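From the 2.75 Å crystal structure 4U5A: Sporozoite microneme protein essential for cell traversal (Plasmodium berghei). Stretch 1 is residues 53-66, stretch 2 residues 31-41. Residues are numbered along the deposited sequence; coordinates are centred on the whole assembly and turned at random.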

ATOM      1  N   LEU A  53       9.433 -12.706 -13.105  1.00 65.62           N
ATOM      2  CA  LEU A  53      10.153 -12.213 -11.940  1.00 63.17           C
ATOM      3  C   LEU A  53       9.322 -11.166 -11.203  1.00 72.65           C
ATOM      4  O   LEU A  53       9.176 -11.215  -9.978  1.00 74.68           O
ATOM      5  CB  LEU A  53      11.495 -11.621 -12.359  1.00 57.06           C
ATOM      6  CG  LEU A  53      12.403 -11.085 -11.255  1.00 70.74           C
ATOM      7  CD1 LEU A  53      12.923 -12.213 -10.375  1.00 64.68           C
ATOM      8  CD2 LEU A  53      13.539 -10.294 -11.860  1.00 61.83           C
ATOM      9  N   LEU A  54       8.782 -10.216 -11.962  1.00 64.09           N
ATOM     10  CA  LEU A  54       7.973  -9.149 -11.384  1.00 61.76           C
ATOM     11  C   LEU A  54       6.671  -9.687 -10.801  1.00 59.81           C
ATOM     12  O   LEU A  54       6.215  -9.229  -9.752  1.00 72.00           O
ATOM     13  CB  LEU A  54       7.666  -8.082 -12.436  1.00 74.90           C
ATOM     14  CG  LEU A  54       8.850  -7.293 -13.000  1.00 65.33           C
ATOM     15  CD1 LEU A  54       8.393  -6.398 -14.132  1.00 62.44           C
ATOM     16  CD2 LEU A  54       9.509  -6.473 -11.907  1.00 69.26           C
ATOM     17  N   SER A  55       6.083 -10.667 -11.483  1.00 53.83           N
ATOM     18  CA  SER A  55       4.857 -11.295 -11.001  1.00 58.15           C
ATOM     19  C   SER A  55       5.117 -12.038  -9.700  1.00 64.51           C
ATOM     20  O   SER A  55       4.244 -12.114  -8.837  1.00 68.86           O
ATOM     21  CB  SER A  55       4.281 -12.243 -12.051  1.00 72.39           C
ATOM     22  OG  SER A  55       3.678 -11.520 -13.112  1.00 82.74           O
ATOM     23  N   LYS A  56       6.320 -12.587  -9.567  1.00 67.83           N
ATOM     24  CA  LYS A  56       6.740 -13.167  -8.299  1.00 67.45           C
ATOM     25  C   LYS A  56       6.824 -12.069  -7.242  1.00 51.93           C
ATOM     26  O   LYS A  56       6.306 -12.224  -6.135  1.00 62.99           O
ATOM     27  CB  LYS A  56       8.078 -13.882  -8.445  1.00 53.45           C
ATOM     28  N   TYR A  57       7.493 -10.971  -7.590  1.00 60.60           N
ATOM     29  CA  TYR A  57       7.659  -9.834  -6.681  1.00 57.56           C
ATOM     30  C   TYR A  57       6.331  -9.282  -6.161  1.00 53.60           C
ATOM     31  O   TYR A  57       6.255  -8.782  -5.042  1.00 50.11           O
ATOM     32  CB  TYR A  57       8.433  -8.710  -7.374  1.00 57.35           C
ATOM     33  CG  TYR A  57       9.936  -8.860  -7.316  1.00 71.49           C
ATOM     34  CD1 TYR A  57      10.526  -9.909  -6.623  1.00 83.28           C
ATOM     35  CD2 TYR A  57      10.765  -7.950  -7.951  1.00 67.18           C
ATOM     36  CE1 TYR A  57      11.903 -10.046  -6.570  1.00 88.17           C
ATOM     37  CE2 TYR A  57      12.138  -8.080  -7.900  1.00 57.11           C
ATOM     38  CZ  TYR A  57      12.703  -9.125  -7.212  1.00 70.02           C
ATOM     39  OH  TYR A  57      14.073  -9.246  -7.169  1.00 73.49           O
ATOM     40  N   SER A  58       5.293  -9.365  -6.986  1.00 46.69           N
ATOM     41  CA  SER A  58       4.007  -8.754  -6.665  1.00 46.90           C
ATOM     42  C   SER A  58       3.211  -9.493  -5.589  1.00 48.59           C
ATOM     43  O   SER A  58       2.194  -8.991  -5.115  1.00 53.65           O
ATOM     44  CB  SER A  58       3.155  -8.649  -7.931  1.00 51.80           C
ATOM     45  OG  SER A  58       2.867  -9.934  -8.453  1.00 65.49           O
ATOM     46  N   PHE A  59       3.673 -10.675  -5.197  1.00 46.79           N
ATOM     47  CA  PHE A  59       2.917 -11.499  -4.258  1.00 51.20           C
ATOM     48  C   PHE A  59       3.143 -11.088  -2.809  1.00 51.15           C
ATOM     49  O   PHE A  59       2.261 -11.256  -1.965  1.00 37.17           O
ATOM     50  CB  PHE A  59       3.265 -12.977  -4.448  1.00 52.08           C
ATOM     51  CG  PHE A  59       2.686 -13.578  -5.699  1.00 70.52           C
ATOM     52  CD1 PHE A  59       1.566 -13.017  -6.299  1.00 77.49           C
ATOM     53  CD2 PHE A  59       3.253 -14.706  -6.274  1.00 65.96           C
ATOM     54  CE1 PHE A  59       1.026 -13.566  -7.451  1.00 76.49           C
ATOM     55  CE2 PHE A  59       2.719 -15.260  -7.424  1.00 64.90           C
ATOM     56  CZ  PHE A  59       1.603 -14.690  -8.014  1.00 74.90           C
ATOM     57  N   VAL A  60       4.320 -10.548  -2.520  1.00 37.99           N
ATOM     58  CA  VAL A  60       4.653 -10.166  -1.153  1.00 44.96           C
ATOM     59  C   VAL A  60       3.857  -8.941  -0.658  1.00 49.36           C
ATOM     60  O   VAL A  60       3.348  -8.968   0.462  1.00 44.48           O
ATOM     61  CB  VAL A  60       6.172  -9.910  -1.000  1.00 44.54           C
ATOM     62  CG1 VAL A  60       6.530  -9.596   0.444  1.00 38.41           C
ATOM     63  CG2 VAL A  60       6.949 -11.120  -1.470  1.00 49.31           C
ATOM     64  N   PRO A  61       3.733  -7.873  -1.479  1.00 51.69           N
ATOM     65  CA  PRO A  61       2.937  -6.744  -0.986  1.00 40.43           C
ATOM     66  C   PRO A  61       1.487  -7.118  -0.695  1.00 36.79           C
ATOM     67  O   PRO A  61       0.903  -6.557   0.230  1.00 36.22           O
ATOM     68  CB  PRO A  61       3.014  -5.731  -2.135  1.00 32.18           C
ATOM     69  CG  PRO A  61       4.286  -6.043  -2.816  1.00 35.66           C
ATOM     70  CD  PRO A  61       4.402  -7.536  -2.750  1.00 53.41           C
ATOM     71  N   GLU A  62       0.926  -8.060  -1.452  1.00 38.51           N
ATOM     72  CA  GLU A  62      -0.444  -8.510  -1.214  1.00 40.82           C
ATOM     73  C   GLU A  62      -0.535  -9.220   0.124  1.00 37.66           C
ATOM     74  O   GLU A  62      -1.514  -9.072   0.851  1.00 42.53           O
ATOM     75  CB  GLU A  62      -0.936  -9.436  -2.339  1.00 41.07           C
ATOM     76  CG  GLU A  62      -2.412  -9.823  -2.196  1.00 47.25           C
ATOM     77  CD  GLU A  62      -2.901 -10.777  -3.261  1.00 71.02           C
ATOM     78  OE1 GLU A  62      -2.099 -11.154  -4.142  1.00 83.81           O
ATOM     79  OE2 GLU A  62      -4.098 -11.145  -3.223  1.00 86.95           O
ATOM     80  N   GLU A  63       0.500  -9.986   0.449  1.00 31.70           N
ATOM     81  CA  GLU A  63       0.537 -10.690   1.715  1.00 34.06           C
ATOM     82  C   GLU A  63       0.574  -9.723   2.891  1.00 37.85           C
ATOM     83  O   GLU A  63      -0.102  -9.940   3.896  1.00 42.78           O
ATOM     84  CB  GLU A  63       1.734 -11.640   1.767  1.00 40.61           C
ATOM     85  CG  GLU A  63       1.639 -12.817   0.796  1.00 57.47           C
ATOM     86  CD  GLU A  63       2.877 -13.699   0.814  1.00 65.97           C
ATOM     87  OE1 GLU A  63       3.969 -13.181   1.125  1.00 65.05           O
ATOM     88  OE2 GLU A  63       2.755 -14.909   0.523  1.00 81.84           O
ATOM     89  N   LYS A  64       1.339  -8.647   2.748  1.00 34.18           N
ATOM     90  CA  LYS A  64       1.463  -7.649   3.802  1.00 31.86           C
ATOM     91  C   LYS A  64       0.146  -6.926   4.055  1.00 35.27           C
ATOM     92  O   LYS A  64      -0.177  -6.583   5.190  1.00 35.67           O
ATOM     93  CB  LYS A  64       2.551  -6.635   3.447  1.00 31.33           C
ATOM     94  CG  LYS A  64       3.951  -7.215   3.349  1.00 33.98           C
ATOM     95  CD  LYS A  64       4.459  -7.626   4.723  1.00 40.91           C
ATOM     96  CE  LYS A  64       5.831  -8.273   4.644  1.00 33.53           C
ATOM     97  NZ  LYS A  64       6.333  -8.623   6.000  1.00 50.50           N
ATOM     98  N   LEU A  65      -0.615  -6.704   2.993  1.00 33.66           N
ATOM     99  CA  LEU A  65      -1.889  -6.016   3.115  1.00 31.44           C
ATOM    100  C   LEU A  65      -2.950  -6.969   3.662  1.00 27.76           C
ATOM    101  O   LEU A  65      -3.892  -6.545   4.328  1.00 36.72           O
ATOM    102  CB  LEU A  65      -2.313  -5.434   1.763  1.00 37.70           C
ATOM    103  CG  LEU A  65      -1.398  -4.308   1.263  1.00 33.23           C
ATOM    104  CD1 LEU A  65      -1.911  -3.687  -0.021  1.00 46.11           C
ATOM    105  CD2 LEU A  65      -1.218  -3.245   2.326  1.00 43.15           C
ATOM    106  N   ASN A  66      -2.786  -8.260   3.393  1.00 34.82           N
ATOM    107  CA  ASN A  66      -3.681  -9.259   3.959  1.00 31.13           C
ATOM    108  C   ASN A  66      -3.451  -9.385   5.463  1.00 31.96           C
ATOM    109  O   ASN A  66      -4.369  -9.692   6.221  1.00 33.04           O
ATOM    110  CB  ASN A  66      -3.482 -10.612   3.272  1.00 28.41           C
ATOM    111  CG  ASN A  66      -4.168 -10.689   1.912  1.00 37.51           C
ATOM    112  OD1 ASN A  66      -5.073  -9.910   1.610  1.00 42.20           O
ATOM    113  ND2 ASN A  66      -3.737 -11.639   1.090  1.00 30.94           N
TER
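Stretch 2 (31-41) TIKDLFLDIEA

Stretch 2 packs as a single helix antiparallel to the two helical segments of stretch 1, in a mainly apolar contact centred on the Phe36 ring, with a close polar approach near the C-terminal end of stretch 2. The backbone of residues 31-39 is helical, with successive i to i+4 hydrogen bonds from Leu35 N to Thr31 O (3.0 Å) through Ile39 N to Leu35 O (3.0 Å); Glu40, at phi/psi -76/39, is the first residue to leave helical geometry. The axis of helix 31-39 makes angles of 169° with helix 53-57 and 177° with helix 59-66 (N-to-C directions), at closest approaches of 9.9 and 10.2 Å, so both segments run nearly antiparallel to it.

The CA distances give the register, in the reversed order expected of antiparallel helices: Ser58 CA lies 6.4 Å from Phe36 CA, and Pro61 CA 8.0 Å from Ile32 CA. The small Ser58 side chain accompanies the closer approach. Its CB sits 3.7 Å from the centroid of the Phe36 ring and 18° off the ring normal, a CH-pi contact over one face, while Ser58 OG turns back to donate to Ser55 O at 2.6 Å within its own stretch. Around the same ring, Tyr57 CB reaches Phe36 CE1 at 3.8 Å and Pro61 CG reaches Phe36 CE2 at 4.1 Å, both obliquely.

Apolar packing continues in both directions along the helix. Toward the start of stretch 2, Ile32 CD1 meets Leu65 CD1 at 3.7 Å and Ile32 CG2 lies 4.3 Å from Pro61 CB; toward its end, Ile39 CG2 meets Leu54 CD1 at 3.7 Å. There Glu40 also points toward stretch 1, bringing its CG to 4.0 Å from Leu54 CB and its OE2 to 3.0 Å from Ser55 OG, at most a weak hydrogen bond, since the Ser55 OG proton has another acceptor within reach. Together the two stretches bury 479 Å², summed over both sides.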

ATOM      1  N   THR A  31      -4.809  -1.507  -6.554  1.00 45.08           N
ATOM      2  CA  THR A  31      -3.979  -0.410  -7.051  1.00 38.03           C
ATOM      3  C   THR A  31      -2.521  -0.847  -7.240  1.00 46.96           C
ATOM      4  O   THR A  31      -1.923  -0.622  -8.302  1.00 54.18           O
ATOM      5  CB  THR A  31      -4.033   0.808  -6.109  1.00 43.79           C
ATOM      6  OG1 THR A  31      -5.386   1.269  -5.994  1.00 50.32           O
ATOM      7  CG2 THR A  31      -3.161   1.933  -6.644  1.00 32.25           C
ATOM      8  N   ILE A  32      -1.953  -1.473  -6.210  1.00 48.21           N
ATOM      9  CA  ILE A  32      -0.559  -1.927  -6.269  1.00 46.93           C
ATOM     10  C   ILE A  32      -0.374  -3.020  -7.334  1.00 50.43           C
ATOM     11  O   ILE A  32       0.637  -3.050  -8.061  1.00 60.92           O
ATOM     12  CB  ILE A  32      -0.083  -2.431  -4.897  1.00 39.63           C
ATOM     13  CG1 ILE A  32      -0.261  -1.331  -3.846  1.00 38.54           C
ATOM     14  CG2 ILE A  32       1.371  -2.871  -4.958  1.00 37.34           C
ATOM     15  CD1 ILE A  32       0.158  -1.739  -2.446  1.00 37.85           C
ATOM     16  N   LYS A  33      -1.352  -3.915  -7.432  1.00 47.34           N
ATOM     17  CA  LYS A  33      -1.327  -4.924  -8.480  1.00 54.47           C
ATOM     18  C   LYS A  33      -1.284  -4.239  -9.838  1.00 55.95           C
ATOM     19  O   LYS A  33      -0.560  -4.673 -10.721  1.00 54.17           O
ATOM     20  CB  LYS A  33      -2.530  -5.865  -8.391  1.00 51.21           C
ATOM     21  CG  LYS A  33      -2.427  -7.049  -9.340  1.00 66.99           C
ATOM     22  CD  LYS A  33      -1.149  -7.845  -9.092  1.00 77.05           C
ATOM     23  CE  LYS A  33      -1.034  -9.036 -10.036  1.00 69.28           C
ATOM     24  NZ  LYS A  33      -2.221  -9.932  -9.979  1.00 77.88           N
ATOM     25  N   ASP A  34      -2.066  -3.170  -9.995  1.00 60.45           N
ATOM     26  CA  ASP A  34      -2.045  -2.369 -11.220  1.00 58.83           C
ATOM     27  C   ASP A  34      -0.669  -1.766 -11.471  1.00 54.46           C
ATOM     28  O   ASP A  34      -0.241  -1.659 -12.618  1.00 50.48           O
ATOM     29  CB  ASP A  34      -3.091  -1.255 -11.167  1.00 52.42           C
ATOM     30  CG  ASP A  34      -4.497  -1.762 -11.393  1.00 69.17           C
ATOM     31  OD1 ASP A  34      -4.643  -2.923 -11.835  1.00 64.32           O
ATOM     32  OD2 ASP A  34      -5.453  -0.999 -11.132  1.00 59.51           O
ATOM     33  N   LEU A  35       0.020  -1.368 -10.403  1.00 53.95           N
ATOM     34  CA  LEU A  35       1.394  -0.892 -10.545  1.00 50.16           C
ATOM     35  C   LEU A  35       2.233  -1.973 -11.210  1.00 55.52           C
ATOM     36  O   LEU A  35       2.850  -1.752 -12.263  1.00 61.65           O
ATOM     37  CB  LEU A  35       2.002  -0.523  -9.190  1.00 43.55           C
ATOM     38  CG  LEU A  35       1.573   0.779  -8.512  1.00 56.67           C
ATOM     39  CD1 LEU A  35       2.350   0.983  -7.219  1.00 49.39           C
ATOM     40  CD2 LEU A  35       1.759   1.964  -9.442  1.00 52.08           C
ATOM     41  N   PHE A  36       2.231  -3.157 -10.601  1.00 63.73           N
ATOM     42  CA  PHE A  36       3.022  -4.265 -11.128  1.00 59.50           C
ATOM     43  C   PHE A  36       2.630  -4.676 -12.555  1.00 64.97           C
ATOM     44  O   PHE A  36       3.497  -4.958 -13.374  1.00 59.27           O
ATOM     45  CB  PHE A  36       2.922  -5.469 -10.193  1.00 45.15           C
ATOM     46  CG  PHE A  36       3.903  -5.429  -9.057  1.00 42.41           C
ATOM     47  CD1 PHE A  36       5.198  -5.888  -9.229  1.00 43.13           C
ATOM     48  CD2 PHE A  36       3.531  -4.925  -7.820  1.00 45.71           C
ATOM     49  CE1 PHE A  36       6.106  -5.852  -8.189  1.00 46.43           C
ATOM     50  CE2 PHE A  36       4.433  -4.885  -6.772  1.00 44.33           C
ATOM     51  CZ  PHE A  36       5.724  -5.349  -6.957  1.00 47.69           C
ATOM     52  N   LEU A  37       1.335  -4.686 -12.855  1.00 58.08           N
ATOM     53  CA  LEU A  37       0.856  -5.047 -14.187  1.00 57.39           C
ATOM     54  C   LEU A  37       1.306  -4.028 -15.226  1.00 65.00           C
ATOM     55  O   LEU A  37       1.707  -4.391 -16.332  1.00 67.16           O
ATOM     56  CB  LEU A  37      -0.671  -5.171 -14.199  1.00 55.25           C
ATOM     57  CG  LEU A  37      -1.279  -6.324 -13.392  1.00 62.48           C
ATOM     58  CD1 LEU A  37      -2.785  -6.373 -13.566  1.00 66.29           C
ATOM     59  CD2 LEU A  37      -0.651  -7.653 -13.778  1.00 64.55           C
ATOM     60  N   ASP A  38       1.219  -2.750 -14.871  1.00 66.24           N
ATOM     61  CA  ASP A  38       1.645  -1.679 -15.761  1.00 66.56           C
ATOM     62  C   ASP A  38       3.147  -1.762 -16.013  1.00 67.32           C
ATOM     63  O   ASP A  38       3.620  -1.435 -17.102  1.00 80.00           O
ATOM     64  CB  ASP A  38       1.278  -0.309 -15.184  1.00 55.07           C
ATOM     65  CG  ASP A  38      -0.216  -0.056 -15.190  1.00 69.55           C
ATOM     66  OD1 ASP A  38      -0.928  -0.721 -15.972  1.00 68.69           O
ATOM     67  OD2 ASP A  38      -0.676   0.800 -14.406  1.00 85.27           O
ATOM     68  N   ILE A  39       3.894  -2.213 -15.011  1.00 61.57           N
ATOM     69  CA  ILE A  39       5.330  -2.412 -15.194  1.00 57.98           C
ATOM     70  C   ILE A  39       5.610  -3.617 -16.092  1.00 65.60           C
ATOM     71  O   ILE A  39       6.547  -3.600 -16.889  1.00 78.32           O
ATOM     72  CB  ILE A  39       6.059  -2.602 -13.847  1.00 65.48           C
ATOM     73  CG1 ILE A  39       5.859  -1.379 -12.952  1.00 61.26           C
ATOM     74  CG2 ILE A  39       7.548  -2.840 -14.065  1.00 41.03           C
ATOM     75  CD1 ILE A  39       6.625  -1.446 -11.647  1.00 55.77           C
ATOM     76  N   GLU A  40       4.780  -4.653 -15.993  1.00 76.62           N
ATOM     77  CA  GLU A  40       4.963  -5.844 -16.818  1.00 72.51           C
ATOM     78  C   GLU A  40       4.514  -5.633 -18.265  1.00 80.36           C
ATOM     79  O   GLU A  40       3.925  -6.524 -18.874  1.00 86.55           O
ATOM     80  CB  GLU A  40       4.171  -7.006 -16.212  1.00 75.39           C
ATOM     81  CG  GLU A  40       4.568  -7.375 -14.789  1.00 77.28           C
ATOM     82  CD  GLU A  40       3.601  -8.360 -14.150  1.00 95.96           C
ATOM     83  OE1 GLU A  40       2.758  -8.931 -14.877  1.00 98.40           O
ATOM     84  OE2 GLU A  40       3.663  -8.539 -12.915  1.00 86.16           O
ATOM     85  N   ALA A  41       4.798  -4.453 -18.809  1.00 88.39           N
ATOM     86  CA  ALA A  41       4.564  -4.163 -20.221  1.00 81.69           C
ATOM     87  C   ALA A  41       5.654  -3.257 -20.808  1.00 85.46           C
ATOM     88  O   ALA A  41       5.415  -2.064 -20.984  1.00 77.36           O
ATOM     89  CB  ALA A  41       3.193  -3.536 -20.410  1.00 51.88           C
TER